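Local coordinates for cytokinesis protein 2 (Saccharomyces cerevisiae, PDB 4WPE), which mediates the cytoskeletal rearrangements required for cytokinesis, forming rings that coincide first with the septins and later with the medial actin ring, at residues E179-K182 and W183-S187. Numbering follows the deposited sequence.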
loop_
_atom_site.group_PDB
_atom_site.type_symbol
_atom_site.label_atom_id
_atom_site.label_comp_id
_atom_site.label_asym_id
_atom_site.label_seq_id
_atom_site.Cartn_x
_atom_site.Cartn_y
_atom_site.Cartn_z
ATOM N N GLU A 179 17.288 -38.441 83.502
ATOM C CA GLU A 179 16.933 -38.656 82.107
ATOM C C GLU A 179 15.433 -38.856 81.950
ATOM O O GLU A 179 14.835 -38.407 80.973
ATOM C CB GLU A 179 17.688 -39.860 81.550
ATOM C CG GLU A 179 19.171 -39.606 81.352
ATOM C CD GLU A 179 19.431 -38.439 80.419
ATOM O OE1 GLU A 179 19.006 -38.514 79.246
ATOM O OE2 GLU A 179 20.057 -37.451 80.857
ATOM N N LEU A 180 14.830 -39.524 82.924
ATOM C CA LEU A 180 13.399 -39.778 82.900
ATOM C C LEU A 180 12.611 -38.471 82.850
ATOM O O LEU A 180 11.744 -38.297 81.998
ATOM C CB LEU A 180 12.983 -40.603 84.119
ATOM C CG LEU A 180 11.675 -41.384 83.990
ATOM C CD1 LEU A 180 11.870 -42.559 83.058
ATOM C CD2 LEU A 180 11.181 -41.855 85.348
ATOM N N LEU A 181 12.926 -37.546 83.752
ATOM C CA LEU A 181 12.175 -36.299 83.852
ATOM C C LEU A 181 12.543 -35.354 82.702
ATOM O O LEU A 181 11.699 -34.600 82.214
ATOM C CB LEU A 181 12.426 -35.633 85.213
ATOM C CG LEU A 181 11.334 -34.783 85.884
ATOM C CD1 LEU A 181 11.844 -34.220 87.203
ATOM C CD2 LEU A 181 10.794 -33.650 85.006
ATOM N N LYS A 182 13.802 -35.397 82.270
ATOM C CA LYS A 182 14.247 -34.579 81.149
ATOM C C LYS A 182 13.428 -34.880 79.901
ATOM O O LYS A 182 13.027 -33.969 79.174
ATOM C CB LYS A 182 15.733 -34.807 80.857
ATOM C CG LYS A 182 16.216 -34.107 79.588
ATOM C CD LYS A 182 17.648 -34.485 79.240
ATOM C CE LYS A 182 18.053 -33.907 77.890
ATOM N NZ LYS A 182 19.376 -34.427 77.441
ATOM N N TRP A 183 13.173 -36.164 79.665
ATOM C CA TRP A 183 12.441 -36.583 78.476
ATOM C C TRP A 183 10.943 -36.666 78.732
ATOM O O TRP A 183 10.149 -36.782 77.797
ATOM C CB TRP A 183 12.986 -37.916 77.967
ATOM C CG TRP A 183 14.288 -37.717 77.281
ATOM C CD1 TRP A 183 15.528 -37.968 77.785
ATOM C CD2 TRP A 183 14.485 -37.166 75.977
ATOM N NE1 TRP A 183 16.490 -37.629 76.863
ATOM C CE2 TRP A 183 15.873 -37.132 75.743
ATOM C CE3 TRP A 183 13.621 -36.708 74.977
ATOM C CZ2 TRP A 183 16.419 -36.660 74.552
ATOM C CZ3 TRP A 183 14.163 -36.239 73.794
ATOM C CH2 TRP A 183 15.549 -36.219 73.592
ATOM N N GLU A 184 10.563 -36.600 80.001
ATOM C CA GLU A 184 9.174 -36.362 80.363
ATOM C C GLU A 184 8.845 -34.917 80.006
ATOM O O GLU A 184 7.805 -34.627 79.415
ATOM C CB GLU A 184 8.945 -36.625 81.851
ATOM C CG GLU A 184 7.500 -36.524 82.302
ATOM C CD GLU A 184 7.359 -36.700 83.802
ATOM O OE1 GLU A 184 6.648 -37.632 84.234
ATOM O OE2 GLU A 184 7.967 -35.907 84.551
ATOM N N SER A 185 9.760 -34.018 80.355
ATOM C CA SER A 185 9.614 -32.600 80.062
ATOM C C SER A 185 9.570 -32.361 78.561
ATOM O O SER A 185 8.700 -31.647 78.061
ATOM C CB SER A 185 10.759 -31.799 80.683
ATOM O OG SER A 185 10.717 -31.857 82.098
ATOM N N ASN A 186 10.516 -32.968 77.850
ATOM C CA ASN A 186 10.601 -32.839 76.401
ATOM C C ASN A 186 9.322 -33.297 75.710
ATOM O O ASN A 186 8.817 -32.622 74.816
ATOM C CB ASN A 186 11.799 -33.631 75.878
ATOM C CG ASN A 186 13.106 -32.882 76.041
ATOM O OD1 ASN A 186 13.134 -31.769 76.572
ATOM N ND2 ASN A 186 14.200 -33.495 75.603
ATOM N N SER A 187 8.793 -34.440 76.137
ATOM C CA SER A 187 7.553 -34.959 75.570
ATOM C C SER A 187 6.394 -33.993 75.789
ATOM O O SER A 187 5.559 -33.807 74.907
ATOM C CB SER A 187 7.216 -36.324 76.172
ATOM O OG SER A 187 8.206 -37.279 75.841
#
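Glu-179 and Trp-183 are one helical turn apart, and the backbone N of Trp-183 donates to Glu-179 O at 3.1 Å. The same i to i+4 pattern joins Glu-184 to Leu-180, Ser-185 to Leu-181 and Asn-186 to Lys-182. Both segments, 179-182 and 183-187, are consecutive parts of the long helix 170-259.

The carbonyl of Leu-181 accepts two bonds from Ser-185. The backbone N lies 2.7 Å from Leu-181 O, and the side-chain OG lies 2.9 Å from Leu-181 O. The two donors come from opposite faces of the carbonyl plane. OG can fold back this way because it sits beside its own backbone N (chi1 -65°). Two residues on, Trp-183 O likewise takes two bonds, from Ser-187 N and OG, and OG comes in almost straight on the carbonyl.

Leu-181 CD2 also packs against Ser-185 OG and against the carboxylate of Glu-184, with CD2 to Glu-184 OE2 at 3.6 Å.

The Glu-179 and Trp-183 side chains run side by side. Glu-179 bends at chi2 (-58°), which brings OE1 to the edge of the indole, in its plane, 3.6 Å from Trp-183 NE1. The carboxylate and ring planes are 63° apart. The methylenes of the extended Lys-182 chain lie over one face of the indole, with CD 4.1 Å from Trp-183 NE1. Asn-186 ND2 stands over the same face, 3.2 Å above the ring plane and offset toward the rim.

Arg-156 of helix 76-162 makes a cation-pi contact with Trp-183. Leu-180 and Glu-184 touch the same helix, at Leu-160 and Phe-157. This is side-chain packing within about one helical turn, with i to i+4 backbone bonds, at the surface of the elongated helical bundle of an F-BAR domain, far from the chain centre, in a predicted coiled coil.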